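Local coordinates for protein putative phosphomethylpyrimidine kinase (Bacteroides thetaiotaomicron, PDB 3MBJ) that probably phosphorylates pyridoxal and related vitamin B6 compounds with ATP, as a pyridoxal kinase of the ribokinase superfamily, at residues A218-T223 / Y262-R267; Q254-T259 / E268-E273. All blocks are in the same frame, centred on the assembly; numbering follows the deposited sequence.

Contact 1: A218-T223 / Y262-R267. With SO4 (sulfate ion), chain F.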
ATOM      1  N   ALA A 218       4.735  23.317 -21.396  1.00 25.68           N
ATOM      2  CA  ALA A 218       4.651  24.159 -20.200  1.00 25.49           C
ATOM      3  C   ALA A 218       6.015  24.129 -19.492  1.00 25.49           C
ATOM      4  O   ALA A 218       6.657  23.090 -19.426  1.00 25.58           O
ATOM      5  CB  ALA A 218       3.554  23.669 -19.302  1.00 24.39           C
ATOM      6  N   HIS A 219       6.480  25.284 -19.034  1.00 25.30           N
ATOM      7  CA  HIS A 219       7.702  25.377 -18.275  1.00 25.15           C
ATOM      8  C   HIS A 219       7.315  25.582 -16.807  1.00 23.59           C
ATOM      9  O   HIS A 219       6.606  26.523 -16.479  1.00 23.41           O
ATOM     10  CB  HIS A 219       8.567  26.547 -18.774  1.00 25.76           C
ATOM     11  CG  HIS A 219       9.766  26.847 -17.902  1.00 29.25           C
ATOM     12  ND1 HIS A 219      10.777  25.933 -17.682  1.00 32.94           N
ATOM     13  CD2 HIS A 219      10.115  27.962 -17.204  1.00 31.78           C
ATOM     14  CE1 HIS A 219      11.689  26.463 -16.879  1.00 33.29           C
ATOM     15  NE2 HIS A 219      11.317  27.697 -16.582  1.00 32.42           N
ATOM     16  N   TYR A 220       7.772  24.700 -15.942  1.00 21.76           N
ATOM     17  CA  TYR A 220       7.565  24.862 -14.502  1.00 21.52           C
ATOM     18  C   TYR A 220       8.927  25.035 -13.845  1.00 21.19           C
ATOM     19  O   TYR A 220       9.715  24.079 -13.807  1.00 21.68           O
ATOM     20  CB  TYR A 220       6.857  23.661 -13.903  1.00 21.58           C
ATOM     21  CG  TYR A 220       5.550  23.313 -14.541  1.00 20.42           C
ATOM     22  CD1 TYR A 220       4.375  23.933 -14.135  1.00 16.99           C
ATOM     23  CD2 TYR A 220       5.479  22.346 -15.540  1.00 21.15           C
ATOM     24  CE1 TYR A 220       3.145  23.622 -14.724  1.00 20.13           C
ATOM     25  CE2 TYR A 220       4.241  22.016 -16.126  1.00 22.75           C
ATOM     26  CZ  TYR A 220       3.091  22.663 -15.706  1.00 19.73           C
ATOM     27  OH  TYR A 220       1.906  22.352 -16.257  1.00 20.57           O
ATOM     28  N   PRO A 221       9.232  26.256 -13.372  1.00 20.43           N
ATOM     29  CA  PRO A 221      10.472  26.473 -12.663  1.00 20.21           C
ATOM     30  C   PRO A 221      10.595  25.488 -11.495  1.00 20.10           C
ATOM     31  O   PRO A 221       9.608  25.182 -10.814  1.00 19.42           O
ATOM     32  CB  PRO A 221      10.352  27.920 -12.172  1.00 20.29           C
ATOM     33  CG  PRO A 221       9.414  28.563 -13.139  1.00 20.37           C
ATOM     34  CD  PRO A 221       8.427  27.487 -13.462  1.00 21.06           C
ATOM     35  N   GLY A 222      11.806  24.982 -11.302  1.00 19.97           N
ATOM     36  CA  GLY A 222      12.061  23.948 -10.295  1.00 19.85           C
ATOM     37  C   GLY A 222      12.136  22.543 -10.861  1.00 19.42           C
ATOM     38  O   GLY A 222      12.462  21.620 -10.135  1.00 18.74           O
ATOM     39  N   THR A 223      11.857  22.383 -12.161  1.00 19.67           N
ATOM     40  CA  THR A 223      11.862  21.056 -12.806  1.00 20.04           C
ATOM     41  C   THR A 223      13.260  20.423 -12.762  1.00 18.96           C
ATOM     42  O   THR A 223      13.407  19.264 -12.458  1.00 19.29           O
ATOM     43  CB  THR A 223      11.278  21.093 -14.258  1.00 20.01           C
ATOM     44  OG1 THR A 223       9.887  21.391 -14.150  1.00 23.90           O
ATOM     45  CG2 THR A 223      11.349  19.724 -14.876  1.00 21.65           C
ATOM     46  N   TYR A 262      -5.143  21.913 -15.155  1.00 15.19           N
ATOM     47  CA  TYR A 262      -5.771  23.021 -14.430  1.00 15.75           C
ATOM     48  C   TYR A 262      -5.450  24.363 -15.131  1.00 16.83           C
ATOM     49  O   TYR A 262      -4.365  24.501 -15.698  1.00 17.88           O
ATOM     50  CB  TYR A 262      -5.202  23.098 -12.997  1.00 15.73           C
ATOM     51  CG  TYR A 262      -5.526  21.942 -12.101  1.00 16.56           C
ATOM     52  CD1 TYR A 262      -6.849  21.714 -11.627  1.00 18.24           C
ATOM     53  CD2 TYR A 262      -4.528  21.088 -11.669  1.00 18.50           C
ATOM     54  CE1 TYR A 262      -7.145  20.609 -10.759  1.00 15.51           C
ATOM     55  CE2 TYR A 262      -4.814  20.009 -10.828  1.00 18.10           C
ATOM     56  CZ  TYR A 262      -6.113  19.751 -10.401  1.00 16.91           C
ATOM     57  OH  TYR A 262      -6.296  18.669  -9.554  1.00 12.78           O
ATOM     58  N   GLU A 263      -6.369  25.340 -15.110  1.00 16.55           N
ATOM     59  CA  GLU A 263      -5.968  26.762 -15.278  1.00 16.52           C
ATOM     60  C   GLU A 263      -5.028  27.091 -14.094  1.00 16.92           C
ATOM     61  O   GLU A 263      -5.391  26.946 -12.938  1.00 18.13           O
ATOM     62  CB  GLU A 263      -7.188  27.706 -15.319  1.00 15.87           C
ATOM     63  CG  GLU A 263      -8.234  27.327 -16.373  1.00 15.71           C
ATOM     64  CD  GLU A 263      -7.607  27.098 -17.753  1.00 15.47           C
ATOM     65  OE1 GLU A 263      -6.839  27.955 -18.169  1.00 17.42           O
ATOM     66  OE2 GLU A 263      -7.832  26.055 -18.419  1.00 18.39           O
ATOM     67  N   TYR A 264      -3.799  27.481 -14.390  1.00 17.84           N
ATOM     68  CA  TYR A 264      -2.721  27.435 -13.424  1.00 18.13           C
ATOM     69  C   TYR A 264      -1.623  28.441 -13.769  1.00 17.99           C
ATOM     70  O   TYR A 264      -1.336  28.684 -14.918  1.00 17.23           O
ATOM     71  CB  TYR A 264      -2.131  26.005 -13.415  1.00 18.67           C
ATOM     72  CG  TYR A 264      -1.161  25.746 -12.283  1.00 18.96           C
ATOM     73  CD1 TYR A 264      -1.601  25.653 -10.984  1.00 20.39           C
ATOM     74  CD2 TYR A 264       0.203  25.588 -12.530  1.00 19.79           C
ATOM     75  CE1 TYR A 264      -0.696  25.420  -9.940  1.00 23.52           C
ATOM     76  CE2 TYR A 264       1.101  25.364 -11.514  1.00 15.85           C
ATOM     77  CZ  TYR A 264       0.670  25.262 -10.225  1.00 22.00           C
ATOM     78  OH  TYR A 264       1.601  25.032  -9.191  1.00 18.63           O
ATOM     79  N   ASP A 265      -1.000  29.014 -12.753  1.00 18.07           N
ATOM     80  CA  ASP A 265       0.108  29.925 -12.960  1.00 17.49           C
ATOM     81  C   ASP A 265       1.358  29.061 -12.822  1.00 17.48           C
ATOM     82  O   ASP A 265       1.736  28.633 -11.711  1.00 16.52           O
ATOM     83  CB  ASP A 265       0.027  31.078 -11.959  1.00 17.28           C
ATOM     84  CG  ASP A 265       1.231  31.996 -11.982  1.00 18.95           C
ATOM     85  OD1 ASP A 265       2.214  31.757 -12.705  1.00 19.38           O
ATOM     86  OD2 ASP A 265       1.205  32.961 -11.201  1.00 21.35           O
ATOM     87  N   ASN A 266       2.015  28.836 -13.963  1.00 16.99           N
ATOM     88  CA  ASN A 266       3.061  27.828 -14.063  1.00 17.35           C
ATOM     89  C   ASN A 266       4.269  28.132 -13.201  1.00 17.70           C
ATOM     90  O   ASN A 266       5.087  27.232 -12.880  1.00 18.78           O
ATOM     91  CB  ASN A 266       3.512  27.648 -15.510  1.00 16.84           C
ATOM     92  CG  ASN A 266       2.465  26.944 -16.393  1.00 19.88           C
ATOM     93  OD1 ASN A 266       1.381  26.508 -15.930  1.00 17.62           O
ATOM     94  ND2 ASN A 266       2.801  26.816 -17.702  1.00 21.62           N
ATOM     95  N   ARG A 267       4.413  29.401 -12.855  1.00 17.36           N
ATOM     96  CA  ARG A 267       5.549  29.849 -12.079  1.00 17.06           C
ATOM     97  C   ARG A 267       5.543  29.269 -10.654  1.00 17.00           C
ATOM     98  O   ARG A 267       6.591  29.175 -10.010  1.00 17.01           O
ATOM     99  CB  ARG A 267       5.556  31.378 -12.042  1.00 16.66           C
ATOM    100  CG  ARG A 267       5.821  32.000 -13.391  1.00 16.60           C
ATOM    101  CD  ARG A 267       5.668  33.492 -13.303  1.00 16.88           C
ATOM    102  NE  ARG A 267       4.283  33.854 -13.004  1.00 18.28           N
ATOM    103  CZ  ARG A 267       3.854  35.108 -12.809  1.00 22.95           C
ATOM    104  NH1 ARG A 267       4.688  36.135 -12.877  1.00 23.91           N
ATOM    105  NH2 ARG A 267       2.586  35.342 -12.523  1.00 23.09           N
TER
HETATM  106  S   SO4 F 295      13.975  24.870 -14.343  1.00 56.66           S
HETATM  107  O1  SO4 F 295      14.448  25.519 -15.566  1.00 58.46           O
HETATM  108  O2  SO4 F 295      12.736  24.171 -14.711  1.00 55.31           O
HETATM  109  O3  SO4 F 295      13.812  25.889 -13.297  1.00 54.03           O
HETATM  110  O4  SO4 F 295      14.953  23.899 -13.887  1.00 55.47           O
HETATM  111  O   HOH W   1       4.766  27.820 -19.570  1.00 25.69           O
HETATM  112  O   HOH W   2       0.060  24.032 -16.039  1.00 24.73           O
HETATM  113  O   HOH W   3       8.174  26.935  -8.992  1.00 17.68           O
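Tyr220 and Asn266 bring two loops together, their CA atoms 5.4 Å apart, and the touching pieces 218-221 and 264-267 run 42° apart. The first loop leads into helix 223-236 through the Gly-Thr-Gly-Asp signature of ribokinase-type kinases, with Gly222 as N-cap and a type II turn from Tyr220 to Thr223. Tyr220 O closes this turn, accepting from Thr223 N and, at 2.7 Å, from Thr223 OG1. The helix start holds a sulfate, probably from the crystallisation liquor: Gly222 N binds sulfate O3 at 3.0 Å, Thr223 N gives a weak bond to O2, and Gly224 N adds another, consistent with the anion hole of the family. His219 turns its ring edge to sulfate O1, while its NE2 is bonded to Gln51.

Across the loops Asn266 does most of the touching. With CG beside the backbone N (chi1 -71°), its side chain lies against 218-220. CB meets His219 O at 3.4 Å, ND2 abuts the Ala218 methyl, and OD1 approaches Tyr220 CE1 at 3.6 Å, the amide and ring planes 46° apart. Tyr264 places CD2 at the edge of the Tyr220 ring, near its plane, and Pro221 CD rests on Asn266 O at 3.4 Å. Waters supply the polar links. One accepts from both His219 N and Asn266 ND2, the latter at 2.9 Å; a second joins Tyr220 OH to Asn266 OD1, donating to OD1 at 2.8 Å; a third donates to Pro221 O and Arg267 O. Behind Asn266, Arg267 holds Asp265 side-on: NE bonds OD1 on its syn lone pair, OD1 lying in the guanidinium plane, NH2 reaches OD2, and Arg267 N also bonds OD1, making an Asx turn.

Contact 2: Q254-T259 / E268-E273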
ATOM      1  N   GLN A 254       4.681  12.506 -14.270  1.00 18.83           N
ATOM      2  CA  GLN A 254       3.497  12.393 -13.402  1.00 17.56           C
ATOM      3  C   GLN A 254       3.093  13.720 -12.790  1.00 17.35           C
ATOM      4  O   GLN A 254       1.880  14.056 -12.714  1.00 17.53           O
ATOM      5  CB  GLN A 254       3.712  11.349 -12.315  1.00 16.88           C
ATOM      6  CG  GLN A 254       3.658   9.927 -12.811  1.00 17.09           C
ATOM      7  CD  GLN A 254       4.494   8.964 -11.999  1.00 18.28           C
ATOM      8  OE1 GLN A 254       4.753   9.166 -10.778  1.00 19.76           O
ATOM      9  NE2 GLN A 254       4.838   7.846 -12.637  1.00 17.72           N
ATOM     10  N   GLY A 255       4.078  14.461 -12.328  1.00 16.16           N
ATOM     11  CA  GLY A 255       3.795  15.763 -11.728  1.00 16.40           C
ATOM     12  C   GLY A 255       3.263  16.765 -12.717  1.00 16.26           C
ATOM     13  O   GLY A 255       2.343  17.502 -12.398  1.00 18.39           O
ATOM     14  N   ILE A 256       3.848  16.815 -13.919  1.00 15.94           N
ATOM     15  CA  ILE A 256       3.351  17.689 -14.946  1.00 15.63           C
ATOM     16  C   ILE A 256       1.919  17.289 -15.341  1.00 14.99           C
ATOM     17  O   ILE A 256       1.076  18.153 -15.484  1.00 13.94           O
ATOM     18  CB  ILE A 256       4.276  17.703 -16.217  1.00 14.67           C
ATOM     19  CG1 ILE A 256       5.624  18.384 -15.925  1.00 14.98           C
ATOM     20  CG2 ILE A 256       3.588  18.439 -17.355  1.00 15.83           C
ATOM     21  CD1 ILE A 256       6.713  18.159 -17.030  1.00 12.72           C
ATOM     22  N   ARG A 257       1.648  15.992 -15.540  1.00 14.86           N
ATOM     23  CA  ARG A 257       0.282  15.519 -15.848  1.00 14.39           C
ATOM     24  C   ARG A 257      -0.748  15.924 -14.754  1.00 15.19           C
ATOM     25  O   ARG A 257      -1.907  16.253 -15.056  1.00 15.61           O
ATOM     26  CB  ARG A 257       0.260  13.971 -16.011  1.00 14.80           C
ATOM     27  CG  ARG A 257       0.994  13.439 -17.254  1.00 16.17           C
ATOM     28  CD  ARG A 257       0.225  13.815 -18.454  1.00 17.33           C
ATOM     29  NE  ARG A 257       0.647  13.082 -19.630  1.00 20.68           N
ATOM     30  CZ  ARG A 257      -0.006  13.139 -20.784  1.00 20.45           C
ATOM     31  NH1 ARG A 257      -1.102  13.853 -20.877  1.00 22.72           N
ATOM     32  NH2 ARG A 257       0.397  12.441 -21.814  1.00 19.52           N
ATOM     33  N   ALA A 258      -0.329  15.826 -13.492  1.00 13.83           N
ATOM     34  CA  ALA A 258      -1.150  16.265 -12.362  1.00 14.41           C
ATOM     35  C   ALA A 258      -1.355  17.792 -12.356  1.00 15.03           C
ATOM     36  O   ALA A 258      -2.270  18.260 -11.737  1.00 17.43           O
ATOM     37  CB  ALA A 258      -0.517  15.786 -11.017  1.00 12.49           C
ATOM     38  N   THR A 259      -0.533  18.572 -13.076  1.00 15.12           N
ATOM     39  CA  THR A 259      -0.582  20.025 -13.027  1.00 14.26           C
ATOM     40  C   THR A 259      -1.239  20.669 -14.263  1.00 14.87           C
ATOM     41  O   THR A 259      -2.095  21.547 -14.127  1.00 14.85           O
ATOM     42  CB  THR A 259       0.841  20.580 -12.831  1.00 15.61           C
ATOM     43  OG1 THR A 259       1.474  19.935 -11.693  1.00 16.80           O
ATOM     44  CG2 THR A 259       0.828  22.166 -12.676  1.00 13.14           C
ATOM     45  N   GLU A 268       4.365  28.862 -10.198  1.00 17.08           N
ATOM     46  CA  GLU A 268       4.216  28.166  -8.932  1.00 18.46           C
ATOM     47  C   GLU A 268       4.843  26.758  -8.903  1.00 19.12           C
ATOM     48  O   GLU A 268       5.052  26.221  -7.823  1.00 18.78           O
ATOM     49  CB  GLU A 268       2.746  28.113  -8.497  1.00 18.97           C
ATOM     50  CG  GLU A 268       2.179  29.484  -8.246  1.00 20.84           C
ATOM     51  CD  GLU A 268       0.869  29.521  -7.461  1.00 24.35           C
ATOM     52  OE1 GLU A 268       0.351  28.486  -7.009  1.00 23.58           O
ATOM     53  OE2 GLU A 268       0.366  30.645  -7.290  1.00 25.44           O
ATOM     54  N   GLY A 269       5.167  26.187 -10.063  1.00 18.67           N
ATOM     55  CA  GLY A 269       5.815  24.880 -10.120  1.00 18.52           C
ATOM     56  C   GLY A 269       4.865  23.715 -10.320  1.00 18.30           C
ATOM     57  O   GLY A 269       3.635  23.862 -10.324  1.00 16.41           O
ATOM     58  N   ILE A 270       5.455  22.541 -10.517  1.00 18.29           N
ATOM     59  CA  ILE A 270       4.711  21.279 -10.548  1.00 18.19           C
ATOM     60  C   ILE A 270       3.999  21.086  -9.181  1.00 16.96           C
ATOM     61  O   ILE A 270       4.556  21.469  -8.144  1.00 15.64           O
ATOM     62  CB  ILE A 270       5.723  20.141 -10.789  1.00 19.06           C
ATOM     63  CG1 ILE A 270       6.261  20.179 -12.208  1.00 22.77           C
ATOM     64  CG2 ILE A 270       5.132  18.777 -10.551  1.00 21.67           C
ATOM     65  CD1 ILE A 270       7.666  19.398 -12.298  1.00 28.51           C
ATOM     66  N   LEU A 271       2.774  20.543  -9.163  1.00 15.70           N
ATOM     67  CA  LEU A 271       2.069  20.267  -7.887  1.00 15.76           C
ATOM     68  C   LEU A 271       2.685  19.031  -7.143  1.00 15.76           C
ATOM     69  O   LEU A 271       2.093  17.955  -7.030  1.00 16.03           O
ATOM     70  CB  LEU A 271       0.564  20.092  -8.104  1.00 14.80           C
ATOM     71  CG  LEU A 271      -0.130  21.346  -8.656  1.00 15.29           C
ATOM     72  CD1 LEU A 271      -1.550  21.063  -9.079  1.00  9.32           C
ATOM     73  CD2 LEU A 271      -0.106  22.499  -7.639  1.00 15.46           C
ATOM     74  N   LEU A 272       3.909  19.204  -6.717  1.00 16.16           N
ATOM     75  CA  LEU A 272       4.710  18.166  -6.155  1.00 18.14           C
ATOM     76  C   LEU A 272       4.013  17.335  -5.087  1.00 18.07           C
ATOM     77  O   LEU A 272       4.189  16.111  -5.028  1.00 17.56           O
ATOM     78  CB  LEU A 272       5.914  18.830  -5.496  1.00 18.81           C
ATOM     79  CG  LEU A 272       7.002  17.969  -4.882  1.00 22.07           C
ATOM     80  CD1 LEU A 272       7.471  16.903  -5.899  1.00 26.46           C
ATOM     81  CD2 LEU A 272       8.180  18.879  -4.454  1.00 21.08           C
ATOM     82  N   GLU A 273       3.217  17.988  -4.257  1.00 17.71           N
ATOM     83  CA  GLU A 273       2.604  17.298  -3.136  1.00 19.19           C
ATOM     84  C   GLU A 273       1.563  16.284  -3.602  1.00 19.21           C
ATOM     85  O   GLU A 273       1.301  15.316  -2.882  1.00 18.50           O
ATOM     86  CB  GLU A 273       1.948  18.274  -2.153  1.00 19.72           C
ATOM     87  CG  GLU A 273       2.934  19.175  -1.453  1.00 22.76           C
ATOM     88  CD  GLU A 273       3.479  20.328  -2.315  1.00 24.04           C
ATOM     89  OE1 GLU A 273       2.957  20.700  -3.397  1.00 23.04           O
ATOM     90  OE2 GLU A 273       4.485  20.859  -1.880  1.00 32.87           O
TER
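Thr259 OG1 and Leu271 N form the direct hydrogen bond between helix residues 254-259 and the segment 268-273, 2.9 Å long and almost perfectly straight at 179°. The same hydroxyl gives its proton to Gly255 O one turn back in the helix, 2.7 Å from OG1, approaching at a tilt to the carbonyl plane. It is therefore both donor and acceptor, linking the helix backbone to the backbone of 268-273. The first torsion (chi1 -52°) sets OG1 beside its own backbone N and turns CG2 toward Gly269 O. A valine in its place would probably leave the buried Leu271 N without this acceptor and Gly255 O without its hydroxyl donor.

Apolar packing accompanies the bond. Ile270 CG2 lies on the backbone of Gly255, 3.5 Å from Gly255 CA. A side chain could not fit here: a CB on Gly255 would come about 2.5 Å from Ile270 CG2. The other Ile270 branch meets Ile256, CG1 to CG1 at 4.2 Å. Leu271 CB sits 3.7 Å from Thr259 OG1, and Leu271 CD1 reaches the carbonyl oxygen of Ala258. Leu271 also packs on Lys6 of a second subunit.

Backbone shape presents these groups. Gly269 has a positive phi (96°) that would jam a CB against the preceding carbonyl oxygen, and Leu271 is the centre of an inverse gamma turn, with a weak bond from Leu272 N to Ile270 O. Arg21 braces both ends of 268-273, bonding Glu268 O and pairing with Glu273. In this ribokinase-type fold the chain that leaves helix 241-260 turns back and packs on the last turns of that helix before entering helix 272-275.

Overall arrangement
From the N terminus, the order is 218-223, 254-259, 262-267, 268-273, so the contacts cross. Contact 1 closes a long, mostly helical loop through helices 223-236 and 241-260; contact 2 closes a short one, folding the chain after helix 241-260 back on that helix. The two meet directly, their centres about 8 Å apart: Thr259 CG2 touches Tyr220 CE1 and Tyr264 CE2, and Tyr264 OH probably bonds Gly269 O at 2.6 Å. Together they tie the start of helix 223-236, the end of helix 241-260 and the approach to helix 272-275 into one corner of the fold, which also touches a second subunit.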